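Side-chain contacts in stage III sporulation protein AH (Bacillus subtilis, PDB 3TUF), which forms with SpoIIQ an intercellular channel between mother cell and forespore, through which late forespore gene expression is triggered during sporulation: residues D177-K181 with E182-M186; K166-K169 with S170-T173; A95-K98 with E99-E102. One frame throughout, in Å; residues are numbered along the deposited sequence.

Interactions 2 and 1 lie in series along the chain: K166-T173 enters helix 169-177, and D177-M186 leaves it and turns into the short helix 181-184, with about 18 Å between the two centres. Both also lie against the same partner, the chain of Stage II sporulation protein Q, so together they mark out part of the interface of the channel complex. Interaction 3 belongs to helix 84-107, across the centre of the chain, about 26 Å from interaction 1 and about 35 Å from interaction 2, centre to centre; its nearest atoms are about 12 Å and 20 Å from theirs. Its arginines R96 and R100 pair with helix 114-143, and R100 also with the second copy of this protein.

Interaction 1 (D177-K181 with E182-M186); sequences DLVAK and EIKTM
A180 O, at the N-cap position, takes two backbone donors from the first turn of helix 181-184. K184 N donates to A180 O at 3.1 Å in an almost straight bond (176°), while I183 N, 3.2 Å from A180 O, comes in from above the carbonyl plane with a more bent N-H. At the next residue, K181 O also accepts twice, but both donors, T185 N at 2.8 Å and the hydroxyl T185 OG1 at 2.9 Å, belong to one residue. The hydroxyl lies beside its own backbone N (chi1 -67°), which turns it back over this carbonyl.

Apolar contact is made by V179, whose CG1 meets I183 CG2 tightly at 3.4 Å, the two side chains crossing at about a right angle. A180 CB adds a looser touch on I183 CG1 at 3.7 Å.

Among the charged groups, K184 folds back along V179, and its NZ bonds to I176 O. D177 OD1 stays 4.4 Å from K184 NZ, beyond a salt bridge; its partner is K67 of the Stage II sporulation protein Q chain, whose T60 packs on K181 and K184.

The arrangement is a helix N-cap, here where a short loop after helix 169-177 leads into helix 181-184 at the SpoIIQ interface.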
# COMPACT_ATOMS: atom_id res chain seq x y z
N ASP B 177 -9.83 -6.98 17.14
CA ASP B 177 -9.18 -6.04 18.12
C ASP B 177 -8.11 -5.13 17.49
O ASP B 177 -7.97 -3.96 17.91
CB ASP B 177 -8.74 -6.75 19.39
CG ASP B 177 -9.94 -7.23 20.22
OD1 ASP B 177 -11.09 -6.69 19.97
OD2 ASP B 177 -9.72 -8.13 21.09
N LEU B 178 -7.42 -5.64 16.43
CA LEU B 178 -6.41 -4.81 15.69
C LEU B 178 -7.00 -3.59 14.96
O LEU B 178 -6.27 -2.65 14.62
CB LEU B 178 -5.56 -5.66 14.80
CG LEU B 178 -5.07 -6.91 15.51
CD1 LEU B 178 -4.46 -7.90 14.47
CD2 LEU B 178 -4.08 -6.59 16.61
N VAL B 179 -8.31 -3.59 14.73
CA VAL B 179 -8.91 -2.51 13.90
C VAL B 179 -9.17 -1.32 14.76
O VAL B 179 -9.56 -1.48 15.91
CB VAL B 179 -10.26 -2.98 13.28
CG1 VAL B 179 -10.94 -1.82 12.48
CG2 VAL B 179 -10.01 -4.16 12.41
N ALA B 180 -8.98 -0.14 14.20
CA ALA B 180 -9.22 1.13 14.91
C ALA B 180 -10.65 1.21 15.49
O ALA B 180 -11.61 0.80 14.86
CB ALA B 180 -8.99 2.29 13.94
N LYS B 181 -10.78 1.75 16.68
CA LYS B 181 -12.07 2.14 17.23
C LYS B 181 -12.98 2.90 16.29
O LYS B 181 -14.14 2.60 16.25
CB LYS B 181 -11.88 3.06 18.44
CG LYS B 181 -11.71 2.41 19.74
CD LYS B 181 -11.27 3.51 20.79
CE LYS B 181 -10.69 2.86 22.08
NZ LYS B 181 -10.00 1.54 21.77
N GLU B 182 -12.52 3.93 15.60
CA GLU B 182 -13.44 4.83 14.83
C GLU B 182 -13.94 4.11 13.60
O GLU B 182 -14.89 4.56 12.99
CB GLU B 182 -12.81 6.16 14.42
CG GLU B 182 -11.82 6.71 15.43
CD GLU B 182 -10.58 5.77 15.65
OE1 GLU B 182 -10.19 5.03 14.71
OE2 GLU B 182 -10.00 5.79 16.77
N ILE B 183 -13.26 3.01 13.25
CA ILE B 183 -13.64 2.18 12.14
C ILE B 183 -14.78 1.32 12.66
O ILE B 183 -15.90 1.38 12.12
CB ILE B 183 -12.46 1.27 11.64
CG1 ILE B 183 -11.28 2.07 10.99
CG2 ILE B 183 -12.97 0.24 10.67
CD1 ILE B 183 -11.68 3.17 10.02
N LYS B 184 -14.50 0.56 13.73
CA LYS B 184 -15.45 -0.34 14.34
C LYS B 184 -16.70 0.41 14.79
O LYS B 184 -17.79 -0.13 14.73
CB LYS B 184 -14.83 -1.13 15.49
CG LYS B 184 -14.01 -2.33 15.00
CD LYS B 184 -13.16 -2.98 16.18
CE LYS B 184 -12.14 -2.06 16.84
NZ LYS B 184 -11.37 -2.79 17.91
N THR B 185 -16.55 1.65 15.20
CA THR B 185 -17.69 2.48 15.52
C THR B 185 -18.54 2.87 14.35
O THR B 185 -19.70 3.14 14.53
CB THR B 185 -17.20 3.76 16.16
OG1 THR B 185 -16.64 3.37 17.39
CG2 THR B 185 -18.34 4.74 16.43
N MET B 186 -17.99 2.93 13.16
CA MET B 186 -18.73 3.56 12.05
C MET B 186 -19.04 2.55 10.98
O MET B 186 -19.78 2.84 10.08
CB MET B 186 -17.87 4.67 11.41
CG MET B 186 -17.48 5.77 12.34
SD MET B 186 -19.00 6.59 12.85
CE MET B 186 -18.47 7.56 14.30

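Interaction 2 (K166-K169 with S170-T173); sequences KHSK and SKAT
S170 meets the preceding segment through its CB, which sits 3.1 Å from S168 OG, so the two serines lie close together at the mouth of helix 169-177. Its hydroxyl serves the partner protein instead: S170 OG is hydrogen-bonded to E68 of the Stage II sporulation protein Q chain.

K171 carries the capping bond. K171 N donates nearly straight (173°) to S168 OG at 3.1 Å. The serine hydroxyl is held between its own backbone N and carbonyl carbon (chi1 81°), a rotation that swings OG forward over the start of the helix and leaves it facing an amide of the first turn. The aliphatic part of K171 then runs back past the cap: its CG lies 3.5 Å from S168 OG, and farther out CD passes K166 O at 4.1 Å. The ammonium groups K166 NZ and K171 NZ remain 5.9 Å apart, without contact.

A172 closes the first helical bond, its N donating to S168 O at 3.0 Å. S168 therefore uses both its side chain and its carbonyl to receive successive amides. The methyl A172 CB also rests on S168 O, and A172, like K171, also packs against F193 of strand 188-194.

T173 continues the pattern: T173 N donates to K169 O at 3.1 Å. Its side chain packs on Y58 of the Stage II sporulation protein Q chain.

Together these features make a classical serine N-cap: an extended lead-in, a hydroxyl accepting from the amide three residues on, and the regular helical bonds starting at the capping residue, here where helix 169-177 begins against SpoIIQ.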
# COMPACT_ATOMS: atom_id res chain seq x y z
N LYS B 166 -7.80 -23.64 11.23
CA LYS B 166 -8.66 -23.44 12.38
C LYS B 166 -9.17 -21.99 12.41
O LYS B 166 -8.44 -21.05 12.14
CB LYS B 166 -7.89 -23.85 13.64
CG LYS B 166 -7.49 -25.34 13.60
CD LYS B 166 -6.01 -25.55 13.91
CE LYS B 166 -5.70 -25.32 15.38
NZ LYS B 166 -6.32 -26.37 16.23
N HIS B 167 -10.46 -21.84 12.67
CA HIS B 167 -11.06 -20.53 12.94
C HIS B 167 -11.89 -20.65 14.21
O HIS B 167 -12.38 -21.74 14.54
CB HIS B 167 -11.93 -20.08 11.76
CG HIS B 167 -13.09 -20.99 11.45
ND1 HIS B 167 -12.95 -22.32 11.12
CD2 HIS B 167 -14.43 -20.74 11.41
CE1 HIS B 167 -14.13 -22.86 10.91
NE2 HIS B 167 -15.05 -21.92 11.08
N SER B 168 -12.04 -19.56 14.95
CA SER B 168 -12.91 -19.55 16.15
C SER B 168 -13.38 -18.13 16.50
O SER B 168 -12.84 -17.12 15.99
CB SER B 168 -12.21 -20.23 17.35
OG SER B 168 -11.30 -19.35 18.00
N LYS B 169 -14.37 -18.03 17.37
CA LYS B 169 -14.79 -16.73 17.89
C LYS B 169 -13.63 -16.01 18.61
O LYS B 169 -13.46 -14.78 18.49
CB LYS B 169 -15.94 -16.91 18.85
CG LYS B 169 -17.19 -17.49 18.25
CD LYS B 169 -18.39 -16.64 18.72
CE LYS B 169 -19.77 -17.25 18.38
NZ LYS B 169 -20.37 -17.76 19.64
N SER B 170 -12.84 -16.79 19.36
CA SER B 170 -11.58 -16.32 19.92
C SER B 170 -10.73 -15.64 18.87
O SER B 170 -10.45 -14.44 18.97
CB SER B 170 -10.77 -17.48 20.43
OG SER B 170 -10.79 -17.48 21.82
N LYS B 171 -10.30 -16.42 17.88
CA LYS B 171 -9.37 -15.97 16.85
C LYS B 171 -9.84 -14.74 16.11
O LYS B 171 -9.03 -13.85 15.78
CB LYS B 171 -9.08 -17.08 15.87
CG LYS B 171 -8.33 -18.22 16.54
CD LYS B 171 -7.44 -18.99 15.55
CE LYS B 171 -6.79 -20.21 16.22
NZ LYS B 171 -5.41 -20.56 15.72
N ALA B 172 -11.15 -14.64 15.91
CA ALA B 172 -11.72 -13.58 15.09
C ALA B 172 -11.75 -12.31 15.84
O ALA B 172 -11.58 -11.20 15.30
CB ALA B 172 -13.05 -13.93 14.75
N THR B 173 -12.01 -12.46 17.13
CA THR B 173 -12.13 -11.30 17.97
C THR B 173 -10.70 -10.69 18.21
O THR B 173 -10.49 -9.43 18.26
CB THR B 173 -12.93 -11.69 19.19
OG1 THR B 173 -13.53 -10.52 19.76
CG2 THR B 173 -12.06 -12.43 20.20

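Interaction 3 (A95-K98 with E99-E102); sequences ARSK and EREE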
# COMPACT_ATOMS: atom_id res chain seq x y z
N ALA B 95 -7.51 -1.47 -9.97
CA ALA B 95 -8.66 -0.64 -9.65
C ALA B 95 -8.23 0.65 -8.90
O ALA B 95 -8.56 1.78 -9.34
CB ALA B 95 -9.69 -1.45 -8.87
N ARG B 96 -7.48 0.51 -7.82
CA ARG B 96 -7.00 1.68 -7.08
C ARG B 96 -6.29 2.70 -7.98
O ARG B 96 -6.51 3.90 -7.86
CB ARG B 96 -6.06 1.24 -5.95
CG ARG B 96 -6.66 0.20 -5.01
CD ARG B 96 -7.66 0.83 -4.05
NE ARG B 96 -7.23 0.71 -2.66
CZ ARG B 96 -7.88 0.01 -1.74
NH1 ARG B 96 -8.99 -0.63 -2.05
NH2 ARG B 96 -7.41 -0.04 -0.49
N SER B 97 -5.44 2.20 -8.87
CA SER B 97 -4.64 3.04 -9.79
C SER B 97 -5.52 3.93 -10.61
O SER B 97 -5.30 5.16 -10.68
CB SER B 97 -3.93 2.19 -10.81
OG SER B 97 -2.72 1.78 -10.27
N LYS B 98 -6.49 3.27 -11.25
CA LYS B 98 -7.47 3.91 -12.06
C LYS B 98 -8.15 4.94 -11.23
O LYS B 98 -8.25 6.11 -11.65
CB LYS B 98 -8.52 2.92 -12.55
CG LYS B 98 -8.18 2.34 -13.90
CD LYS B 98 -9.00 1.03 -14.23
CE LYS B 98 -8.24 -0.29 -13.81
NZ LYS B 98 -9.14 -1.48 -13.59
N GLU B 99 -8.61 4.53 -10.05
CA GLU B 99 -9.17 5.49 -9.11
C GLU B 99 -8.33 6.77 -8.92
O GLU B 99 -8.84 7.87 -9.17
CB GLU B 99 -9.36 4.84 -7.78
CG GLU B 99 -10.73 4.39 -7.54
CD GLU B 99 -11.09 4.60 -6.07
OE1 GLU B 99 -11.46 5.76 -5.73
OE2 GLU B 99 -11.00 3.64 -5.27
N ARG B 100 -7.06 6.61 -8.49
CA ARG B 100 -6.20 7.77 -8.21
C ARG B 100 -6.09 8.64 -9.41
O ARG B 100 -6.17 9.86 -9.31
CB ARG B 100 -4.78 7.36 -7.85
CG ARG B 100 -4.68 6.60 -6.56
CD ARG B 100 -3.22 6.36 -6.18
NE ARG B 100 -2.53 5.27 -6.90
CZ ARG B 100 -2.65 3.96 -6.61
NH1 ARG B 100 -3.45 3.55 -5.62
NH2 ARG B 100 -1.97 3.07 -7.33
N GLU B 101 -5.92 7.99 -10.56
CA GLU B 101 -5.79 8.71 -11.80
C GLU B 101 -7.00 9.62 -12.11
O GLU B 101 -6.85 10.75 -12.62
CB GLU B 101 -5.59 7.70 -12.90
CG GLU B 101 -6.54 7.97 -14.04
CD GLU B 101 -6.04 7.46 -15.34
OE1 GLU B 101 -5.17 6.56 -15.34
OE2 GLU B 101 -6.54 7.97 -16.38
N GLU B 102 -8.19 9.13 -11.79
CA GLU B 102 -9.38 9.89 -12.05
C GLU B 102 -9.54 11.02 -11.07
O GLU B 102 -9.80 12.18 -11.47
CB GLU B 102 -10.58 8.98 -12.05
CG GLU B 102 -10.89 8.48 -13.45
CD GLU B 102 -11.44 7.05 -13.48
OE1 GLU B 102 -12.16 6.65 -12.53
OE2 GLU B 102 -11.14 6.34 -14.47
O HOH W 1 -2.02 0.31 -7.67
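A95 O receives E99 N at 2.8 Å in a practically linear bond (178°), the first of four consecutive i to i+4 backbone bonds across this part of helix 84-107.

R96 continues the series, its O accepting from R100 N. The two side chains meet where R96 CB touches R100 NH1 at 3.5 Å. The R96 guanidinium forms salt bridges with E131 and E134 of helix 114-143 and with E154.

S97 gives its O to E101 N at 2.9 Å, and its CA lies 3.6 Å above the plane of the R100 guanidinium, offset toward the rim; R96 O lies over the same face. A bend at chi3 (-78°) folds the arginine back over this turn of backbone. A water at the edge of the guanidinium, in its plane, accepts from R100 NH2 at 2.8 Å and is also hydrogen-bonded to S97 OG at 3.1 Å, bridging the two side chains, whose direct approach is poorly angled.

K98 completes the run, its O taking E102 N at 3.0 Å. E101 CB also comes within 3.3 Å of K98 O.

R100 also pairs with E131 and, through NE, with E129 of the second subunit. A leucine in its place would probably leave E129 of that subunit without its mate and the bridging water without the N-H of R100 NH2.

The chemistry implies that four successive backbone carbonyls are satisfied within the helix, while the two arginines are paired with carboxylates, R96 and R100 with helix 114-143 of their own chain and R100 also with the second subunit.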